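Local coordinates for protein 6-phosphogluconate dehydrogenase NAD-binding (Dyadobacter fermentans, PDB 4GBJ) that probably works as an NAD(P)-dependent oxidoreductase of the 6-phosphogluconate and 3-hydroxyisobutyrate dehydrogenase kind, at residues 67-72 with 76-81; 182-187 with 216-221; 247-252 with 260-265. All coordinates share one frame; numbering follows the deposited sequence.

In the fold
Contact 1 (67-72 with 76-81) lies in the N-terminal Rossmann-type domain, which probably binds NAD(P). Contacts 2 and 3 lie in the helical C-terminal part. Contacts 1 and 2 sit on opposite sides of the chain's centre, about 30 Å between their centres. Contact 3 touches both: Leu247 packs on Asp72, and Phe261, Ile264 and Ile265 pack on Ala182, Cys183 and Glu186. Its centre is about 17 Å from that of contact 2 and about 24 Å from that of contact 1. The side chain of Lys174, the predicted active-site residue, is about 10 Å from the side chain of Asp72 and about 9 Å from the side chain of Ile218. Contacts 2 and 3 also meet the second subunit.

Contact 1 of 3, residues 67-72 with 76-81; sequences SVLADD and EELFSM
Leu69 and Leu78 make the apolar part of this contact. Leu69 CD1 meets Leu78 CD2 at 3.7 Å, one methyl against another, and the two side chains cross at about a right angle. With CG turned away from the backbone N (chi1 -170°), Leu78 directs its CD2 branch at Leu69. Next to this pair, Ser67 packs on the ring of Phe79. Ser67 CB approaches Phe79 CE2 obliquely at 3.8 Å, while Ser67 OG is hydrogen-bonded to His93 NE2. The same His93 stacks with the ring of Phe79.

The polar part is a backbone bond. Glu76 N donates to Asp72 O over 3.0 Å with an N-H...O angle of 167°, the i to i+4 bond of the first helical turn. Glu76 CG also lies 3.4 Å from Asp72 O. Asp71 is the N-cap, its OD1 accepting from Ala74 N. Asp72 OD2 turns instead to Thr103 OG1 and Ser100 N. At the other end of the helix, Phe79 is the centre of an inverse gamma turn.

The contact closes a strand-loop-helix unit of the Rossmann-type domain. Strand 64-67 runs into the loop, helix 72-78 follows, and Leu78 and Phe79 pack back on Leu11 of strand 8-11, with Phe79 also touching His111 of helix 101-113.

Contact 2 of 3, residues 182-187 with 216-221; sequences ACSLEM and APIFQN
Ser184 and Phe219 carry most of this buried contact. The end of the Phe219 ring reaches the Ser184 side chain, with Phe219 CZ 3.2 Å from Ser184 OG. Ser184 CB lies 3.6 Å from both Phe219 CE1 and Phe219 CZ. The hydroxyl comes at the ring obliquely. It is hydrogen-bonded elsewhere, to Met180 O one turn back in its own helix, so against the ring it serves as a packing surface. Its torsion suits this bond: with chi1 -57°, OG stands beside the backbone N and faces the preceding turn.

Two apolar contacts add to this pair. Selenomethionine Met187, one turn on from Ser184, brings its SE to the edge of the Phe219 ring, near the ring plane and 4.3 Å from CE1. Ile218 CG2 lies 4.2 Å from Ser184 CB.

The two segments belong to the all-helical C-terminal part. Here the long helix 169-197 is crossed by helix 217-228. Their short segments approach to 10.2 Å between axes at a crossing angle of -44°. Ser184 and Phe219 have the nearest CA atoms, 7.0 Å apart, and the small serine lets the large ring lie close to the long helix.

Were Phe219 replaced by an alanine, a gap would probably open beside Ser184, and the selenium of Met187 would lose the ring edge it lies against.

Other residues touch the ring. Phe214 meets it with the planes at about 45°, and Met188 touches it from the long helix. The second subunit packs here too: its Phe214 lies on Ser184, and its Cys183 on Met187.

Contact 3 of 3, residues 247-252 with 260-265; sequences LTLQTA and PFADII
Two consecutive helices of the C-terminal helical part, 238-254 and 260-274, meet here after a short connection, and Leu249 and Ala262 touch where they come together. Leu249 CD2 rests on Ala262 CB at 3.7 Å. Leu249 CG is a little farther from the same methyl carbon, at 4.1 Å. These two residues also have the closest CA atoms, 7.0 Å apart. Alanine offers only a methyl group, and the leucine CD2 branch reaches across to it.

The same Leu249 CD2 also meets a polar atom. Asp263 OD1 lies 3.4 Å away, a van der Waals contact with one carboxylate oxygen. The two side chains cross obliquely. CG of Asp263 lies beside its backbone N (chi1 -59°), which swings the carboxylate over towards the leucine. Asp263 is at the exposed margin of the contact, whereas Ala262 is buried.

Within the first helix, Leu247 O is gripped twice. Thr251 N reaches it at 2.9 Å and Thr251 OG1 donates to it at 2.8 Å, the two donors coming from opposite faces of the carbonyl plane. The hydroxyl is tilted 35° from that plane. This bond ties the buried threonine hydroxyl to its own helix.

At the dimer interface, Phe261 stacks on Phe261 of the second subunit, and the backbone N of Phe261 in this chain donates to Glu190 OE2 of that subunit. Around the contact, Ala262 and Ile265 pack on Ile245 of helix 238-254. Thr248 and Thr251 touch Leu175 of helix 169-197, and Phe261 lies on Cys183 of that helix.

Contact 1 of 3, residues 67-72 with 76-81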
loop_
_atom_site.group_PDB
_atom_site.type_symbol
_atom_site.label_atom_id
_atom_site.label_comp_id
_atom_site.label_asym_id
_atom_site.label_seq_id
_atom_site.Cartn_x
_atom_site.Cartn_y
_atom_site.Cartn_z
ATOM N N SER B 67 20.139 -22.290 -4.882
ATOM C CA SER B 67 18.974 -22.906 -5.495
ATOM C C SER B 67 17.855 -21.903 -5.621
ATOM O O SER B 67 17.659 -21.033 -4.755
ATOM C CB SER B 67 18.498 -24.131 -4.718
ATOM O OG SER B 67 17.940 -23.795 -3.456
ATOM N N VAL B 68 17.117 -22.010 -6.710
ATOM C CA VAL B 68 15.943 -21.163 -6.886
ATOM C C VAL B 68 14.964 -22.023 -7.635
ATOM O O VAL B 68 15.224 -22.430 -8.777
ATOM C CB VAL B 68 16.223 -19.782 -7.509
ATOM C CG1 VAL B 68 16.828 -19.874 -8.878
ATOM C CG2 VAL B 68 14.949 -18.942 -7.546
ATOM N N LEU B 69 13.929 -22.471 -6.899
ATOM C CA LEU B 69 12.941 -23.409 -7.391
ATOM C C LEU B 69 11.545 -22.903 -7.093
ATOM O O LEU B 69 11.389 -21.894 -6.411
ATOM C CB LEU B 69 13.210 -24.775 -6.772
ATOM C CG LEU B 69 14.626 -25.339 -7.053
ATOM C CD1 LEU B 69 14.940 -26.504 -6.162
ATOM C CD2 LEU B 69 14.772 -25.809 -8.490
ATOM N N ALA B 70 10.553 -23.509 -7.749
ATOM C CA ALA B 70 9.170 -23.034 -7.737
ATOM C C ALA B 70 8.521 -23.042 -6.393
ATOM O O ALA B 70 7.767 -22.109 -6.099
ATOM C CB ALA B 70 8.302 -23.858 -8.683
ATOM N N ASP B 71 8.714 -24.114 -5.621
ATOM C CA ASP B 71 7.984 -24.277 -4.372
ATOM C C ASP B 71 8.688 -25.202 -3.369
ATOM O O ASP B 71 9.723 -25.782 -3.675
ATOM C CB ASP B 71 6.580 -24.829 -4.719
ATOM C CG ASP B 71 6.542 -26.108 -5.520
ATOM O OD1 ASP B 71 7.410 -26.996 -5.278
ATOM O OD2 ASP B 71 5.612 -26.256 -6.348
ATOM N N ASP B 72 8.064 -25.368 -2.192
ATOM C CA ASP B 72 8.568 -26.165 -1.061
ATOM C C ASP B 72 8.853 -27.608 -1.460
ATOM O O ASP B 72 9.930 -28.115 -1.138
ATOM C CB ASP B 72 7.550 -26.142 0.096
ATOM C CG ASP B 72 7.227 -24.731 0.594
ATOM O OD1 ASP B 72 6.800 -23.904 -0.218
ATOM O OD2 ASP B 72 7.317 -24.494 1.806
ATOM N N GLU B 76 12.539 -29.630 -1.273
ATOM C CA GLU B 76 12.668 -30.858 -0.475
ATOM C C GLU B 76 13.054 -32.065 -1.330
ATOM O O GLU B 76 13.819 -32.900 -0.869
ATOM C CB GLU B 76 11.372 -31.164 0.253
ATOM C CG GLU B 76 11.070 -30.181 1.366
ATOM C CD GLU B 76 9.673 -30.360 1.945
ATOM O OE1 GLU B 76 9.094 -31.458 1.776
ATOM O OE2 GLU B 76 9.143 -29.398 2.544
ATOM N N GLU B 77 12.514 -32.157 -2.566
ATOM C CA GLU B 77 12.807 -33.278 -3.492
ATOM C C GLU B 77 14.273 -33.247 -3.898
ATOM O O GLU B 77 14.906 -34.280 -4.069
ATOM C CB GLU B 77 11.901 -33.185 -4.745
ATOM C CG GLU B 77 12.347 -33.951 -5.997
ATOM C CD GLU B 77 11.443 -33.746 -7.202
ATOM O OE1 GLU B 77 10.768 -32.693 -7.276
ATOM O OE2 GLU B 77 11.448 -34.620 -8.099
ATOM N N LEU B 78 14.795 -32.057 -4.114
ATOM C CA LEU B 78 16.162 -31.913 -4.547
ATOM C C LEU B 78 17.141 -32.038 -3.391
ATOM O O LEU B 78 18.149 -32.709 -3.526
ATOM C CB LEU B 78 16.320 -30.551 -5.213
ATOM C CG LEU B 78 17.630 -30.334 -5.925
ATOM C CD1 LEU B 78 17.850 -31.419 -6.974
ATOM C CD2 LEU B 78 17.672 -28.961 -6.542
ATOM N N PHE B 79 16.867 -31.387 -2.269
ATOM C CA PHE B 79 17.767 -31.405 -1.140
ATOM C C PHE B 79 17.543 -32.632 -0.226
ATOM O O PHE B 79 17.235 -32.527 0.974
ATOM C CB PHE B 79 17.697 -30.069 -0.381
ATOM C CG PHE B 79 18.480 -29.051 -1.175
ATOM C CD1 PHE B 79 19.837 -28.897 -0.975
ATOM C CD2 PHE B 79 17.912 -28.410 -2.268
ATOM C CE1 PHE B 79 20.589 -28.051 -1.792
ATOM C CE2 PHE B 79 18.685 -27.576 -3.103
ATOM C CZ PHE B 79 20.019 -27.438 -2.873
ATOM N N SER B 80 17.792 -33.801 -0.807
ATOM C CA SER B 80 17.699 -35.076 -0.113
ATOM C C SER B 80 18.857 -35.185 0.850
ATOM O O SER B 80 19.833 -34.454 0.704
ATOM C CB SER B 80 17.763 -36.211 -1.128
ATOM O OG SER B 80 19.025 -36.176 -1.787
HETATM N N MSE B 81 18.801 -36.133 1.782
HETATM C CA MSE B 81 19.906 -36.365 2.722
HETATM C C MSE B 81 21.254 -36.648 2.024
HETATM O O MSE B 81 22.287 -36.209 2.520
HETATM C CB MSE B 81 19.581 -37.564 3.632
HETATM C CG MSE B 81 18.592 -37.239 4.737
HETATM SE SE MSE B 81 18.645 -38.775 6.039
HETATM C CE MSE B 81 18.346 -40.228 4.947
#

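Contact 2 of 3, residues 182-187 with 216-221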
loop_
_atom_site.group_PDB
_atom_site.type_symbol
_atom_site.label_atom_id
_atom_site.label_comp_id
_atom_site.label_asym_id
_atom_site.label_seq_id
_atom_site.Cartn_x
_atom_site.Cartn_y
_atom_site.Cartn_z
ATOM N N ALA B 182 -0.396 -8.235 -2.185
ATOM C CA ALA B 182 -1.746 -8.776 -2.407
ATOM C C ALA B 182 -2.798 -7.870 -1.763
ATOM O O ALA B 182 -3.850 -7.625 -2.388
ATOM C CB ALA B 182 -1.860 -10.198 -1.869
ATOM N N CYS B 183 -2.526 -7.347 -0.561
ATOM C CA CYS B 183 -3.426 -6.365 0.074
ATOM C C CYS B 183 -3.534 -5.088 -0.756
ATOM O O CYS B 183 -4.598 -4.496 -0.821
ATOM C CB CYS B 183 -2.968 -6.025 1.484
ATOM S SG CYS B 183 -3.140 -7.362 2.661
ATOM N N SER B 184 -2.441 -4.653 -1.350
ATOM C CA SER B 184 -2.422 -3.429 -2.181
ATOM C C SER B 184 -3.294 -3.626 -3.374
ATOM O O SER B 184 -4.060 -2.744 -3.728
ATOM C CB SER B 184 -0.983 -3.079 -2.571
ATOM O OG SER B 184 -0.248 -2.949 -1.361
ATOM N N LEU B 185 -3.202 -4.803 -4.001
ATOM C CA LEU B 185 -4.074 -5.135 -5.119
ATOM C C LEU B 185 -5.553 -5.127 -4.726
ATOM O O LEU B 185 -6.392 -4.603 -5.448
ATOM C CB LEU B 185 -3.743 -6.517 -5.655
ATOM C CG LEU B 185 -2.483 -6.578 -6.560
ATOM C CD1 LEU B 185 -1.952 -8.036 -6.613
ATOM C CD2 LEU B 185 -2.796 -6.070 -7.943
ATOM N N GLU B 186 -5.864 -5.741 -3.588
ATOM C CA GLU B 186 -7.231 -5.820 -3.124
ATOM C C GLU B 186 -7.795 -4.428 -2.768
ATOM O O GLU B 186 -8.920 -4.134 -3.147
ATOM C CB GLU B 186 -7.340 -6.792 -1.930
ATOM C CG GLU B 186 -8.687 -6.754 -1.253
ATOM C CD GLU B 186 -9.843 -7.225 -2.088
ATOM O OE1 GLU B 186 -10.990 -6.918 -1.706
ATOM O OE2 GLU B 186 -9.622 -8.038 -3.016
HETATM N N MSE B 187 -7.074 -3.596 -2.024
HETATM C CA MSE B 187 -7.634 -2.303 -1.623
HETATM C C MSE B 187 -7.853 -1.412 -2.871
HETATM O O MSE B 187 -8.810 -0.658 -2.912
HETATM C CB MSE B 187 -6.769 -1.596 -0.573
HETATM C CG MSE B 187 -5.386 -1.073 -1.115
HETATM SE SE MSE B 187 -4.350 -0.214 0.287
HETATM C CE MSE B 187 -3.558 -1.692 1.184
ATOM N N ALA B 216 4.759 4.644 -4.635
ATOM C CA ALA B 216 5.759 3.572 -4.425
ATOM C C ALA B 216 5.643 2.596 -5.614
ATOM O O ALA B 216 4.554 2.458 -6.180
ATOM C CB ALA B 216 5.512 2.873 -3.090
ATOM N N PRO B 217 6.735 1.934 -6.045
ATOM C CA PRO B 217 6.671 1.116 -7.274
ATOM C C PRO B 217 5.584 0.056 -7.298
ATOM O O PRO B 217 4.977 -0.125 -8.359
ATOM C CB PRO B 217 8.073 0.503 -7.370
ATOM C CG PRO B 217 8.709 0.732 -5.990
ATOM C CD PRO B 217 8.125 2.021 -5.545
ATOM N N ILE B 218 5.268 -0.570 -6.140
ATOM C CA ILE B 218 4.205 -1.581 -6.038
ATOM C C ILE B 218 2.849 -0.996 -6.543
ATOM O O ILE B 218 2.250 -1.551 -7.445
ATOM C CB ILE B 218 4.074 -2.158 -4.571
ATOM C CG1 ILE B 218 5.308 -3.011 -4.150
ATOM C CG2 ILE B 218 2.786 -2.997 -4.375
ATOM C CD1 ILE B 218 5.729 -4.095 -5.121
ATOM N N PHE B 219 2.444 0.160 -6.049
ATOM C CA PHE B 219 1.156 0.777 -6.409
ATOM C C PHE B 219 1.097 1.323 -7.807
ATOM O O PHE B 219 0.022 1.307 -8.387
ATOM C CB PHE B 219 0.771 1.903 -5.426
ATOM C CG PHE B 219 0.446 1.332 -4.086
ATOM C CD1 PHE B 219 -0.849 1.008 -3.753
ATOM C CD2 PHE B 219 1.431 1.153 -3.136
ATOM C CE1 PHE B 219 -1.156 0.473 -2.509
ATOM C CE2 PHE B 219 1.128 0.581 -1.896
ATOM C CZ PHE B 219 -0.164 0.243 -1.596
ATOM N N GLN B 220 2.191 1.807 -8.348
ATOM C CA GLN B 220 2.200 2.361 -9.696
ATOM C C GLN B 220 2.193 1.222 -10.753
ATOM O O GLN B 220 1.456 1.310 -11.750
ATOM C CB GLN B 220 3.409 3.304 -9.863
ATOM C CG GLN B 220 3.259 4.548 -8.929
ATOM C CD GLN B 220 4.246 5.696 -9.161
ATOM O OE1 GLN B 220 3.863 6.899 -9.255
ATOM N NE2 GLN B 220 5.532 5.380 -9.116
ATOM N N ASN B 221 2.976 0.160 -10.510
ATOM C CA ASN B 221 3.020 -0.995 -11.408
ATOM C C ASN B 221 1.767 -1.847 -11.286
ATOM O O ASN B 221 1.117 -2.123 -12.289
ATOM C CB ASN B 221 4.241 -1.868 -11.112
ATOM C CG ASN B 221 5.604 -1.219 -11.309
ATOM O OD1 ASN B 221 6.600 -1.670 -10.733
ATOM N ND2 ASN B 221 5.740 -0.206 -12.167
#

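Contact 3 of 3, residues 247-252 with 260-265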
loop_
_atom_site.group_PDB
_atom_site.type_symbol
_atom_site.label_atom_id
_atom_site.label_comp_id
_atom_site.label_asym_id
_atom_site.label_seq_id
_atom_site.Cartn_x
_atom_site.Cartn_y
_atom_site.Cartn_z
ATOM N N LEU B 247 0.737 -20.141 2.332
ATOM C CA LEU B 247 1.983 -20.262 3.119
ATOM C C LEU B 247 1.941 -19.228 4.258
ATOM O O LEU B 247 2.312 -19.522 5.375
ATOM C CB LEU B 247 3.231 -20.020 2.251
ATOM C CG LEU B 247 3.598 -21.039 1.152
ATOM C CD1 LEU B 247 4.841 -20.631 0.476
ATOM C CD2 LEU B 247 3.785 -22.442 1.716
ATOM N N THR B 248 1.490 -18.004 3.954
ATOM C CA THR B 248 1.369 -16.936 4.942
ATOM C C THR B 248 0.377 -17.320 6.044
ATOM O O THR B 248 0.658 -17.128 7.238
ATOM C CB THR B 248 0.972 -15.661 4.227
ATOM O OG1 THR B 248 2.015 -15.355 3.304
ATOM C CG2 THR B 248 0.682 -14.502 5.194
ATOM N N LEU B 249 -0.794 -17.792 5.656
ATOM C CA LEU B 249 -1.802 -18.187 6.634
ATOM C C LEU B 249 -1.309 -19.319 7.521
ATOM O O LEU B 249 -1.550 -19.279 8.726
ATOM C CB LEU B 249 -3.102 -18.571 5.957
ATOM C CG LEU B 249 -3.861 -17.393 5.350
ATOM C CD1 LEU B 249 -4.867 -17.873 4.269
ATOM C CD2 LEU B 249 -4.587 -16.599 6.458
ATOM N N GLN B 250 -0.590 -20.301 6.949
ATOM C CA GLN B 250 -0.036 -21.387 7.773
ATOM C C GLN B 250 0.988 -20.854 8.734
ATOM O O GLN B 250 1.036 -21.278 9.886
ATOM C CB GLN B 250 0.601 -22.475 6.904
ATOM C CG GLN B 250 1.024 -23.735 7.683
ATOM C CD GLN B 250 -0.188 -24.431 8.317
ATOM O OE1 GLN B 250 -1.149 -24.758 7.606
ATOM N NE2 GLN B 250 -0.210 -24.671 9.668
ATOM N N THR B 251 1.893 -20.004 8.225
ATOM C CA THR B 251 2.963 -19.419 9.020
ATOM C C THR B 251 2.368 -18.611 10.186
ATOM O O THR B 251 2.826 -18.741 11.323
ATOM C CB THR B 251 3.862 -18.562 8.108
ATOM O OG1 THR B 251 4.475 -19.444 7.183
ATOM C CG2 THR B 251 4.917 -17.797 8.864
ATOM N N ALA B 252 1.361 -17.787 9.909
ATOM C CA ALA B 252 0.763 -16.957 10.953
ATOM C C ALA B 252 0.016 -17.849 11.972
ATOM O O ALA B 252 0.171 -17.677 13.177
ATOM C CB ALA B 252 -0.158 -15.891 10.328
ATOM N N PRO B 260 -6.745 -11.309 9.134
ATOM C CA PRO B 260 -8.040 -11.095 8.477
ATOM C C PRO B 260 -7.974 -10.665 7.041
ATOM O O PRO B 260 -8.727 -11.233 6.256
ATOM C CB PRO B 260 -8.704 -10.020 9.375
ATOM C CG PRO B 260 -8.180 -10.309 10.692
ATOM C CD PRO B 260 -6.739 -10.668 10.466
ATOM N N PHE B 261 -7.028 -9.768 6.655
ATOM C CA PHE B 261 -6.866 -9.387 5.284
ATOM C C PHE B 261 -6.456 -10.587 4.429
ATOM O O PHE B 261 -6.920 -10.729 3.292
ATOM C CB PHE B 261 -5.813 -8.247 5.134
ATOM C CG PHE B 261 -6.265 -6.823 5.392
ATOM C CD1 PHE B 261 -7.573 -6.543 5.769
ATOM C CD2 PHE B 261 -5.466 -5.760 5.016
ATOM C CE1 PHE B 261 -8.002 -5.212 5.919
ATOM C CE2 PHE B 261 -5.906 -4.451 5.133
ATOM C CZ PHE B 261 -7.163 -4.184 5.588
ATOM N N ALA B 262 -5.555 -11.413 4.939
ATOM C CA ALA B 262 -5.112 -12.584 4.152
ATOM C C ALA B 262 -6.278 -13.580 3.860
ATOM O O ALA B 262 -6.298 -14.206 2.801
ATOM C CB ALA B 262 -3.949 -13.285 4.839
ATOM N N ASP B 263 -7.277 -13.684 4.763
ATOM C CA ASP B 263 -8.464 -14.536 4.557
ATOM C C ASP B 263 -9.243 -14.088 3.315
ATOM O O ASP B 263 -9.607 -14.912 2.481
ATOM C CB ASP B 263 -9.393 -14.486 5.763
ATOM C CG ASP B 263 -8.788 -14.919 7.095
ATOM O OD1 ASP B 263 -7.725 -15.583 7.088
ATOM O OD2 ASP B 263 -9.393 -14.648 8.122
ATOM N N ILE B 264 -9.410 -12.759 3.177
ATOM C CA ILE B 264 -10.076 -12.111 2.045
ATOM C C ILE B 264 -9.296 -12.403 0.774
ATOM O O ILE B 264 -9.903 -12.842 -0.161
ATOM C CB ILE B 264 -10.241 -10.607 2.252
ATOM C CG1 ILE B 264 -11.107 -10.266 3.505
ATOM C CG2 ILE B 264 -10.801 -9.902 1.003
ATOM C CD1 ILE B 264 -12.332 -10.589 3.503
ATOM N N ILE B 265 -7.961 -12.262 0.779
ATOM C CA ILE B 265 -7.107 -12.528 -0.379
ATOM C C ILE B 265 -7.237 -13.972 -0.801
ATOM O O ILE B 265 -7.445 -14.259 -1.987
ATOM C CB ILE B 265 -5.646 -12.158 -0.040
ATOM C CG1 ILE B 265 -5.466 -10.618 0.126
ATOM C CG2 ILE B 265 -4.664 -12.710 -1.006
ATOM C CD1 ILE B 265 -5.782 -9.807 -1.028
#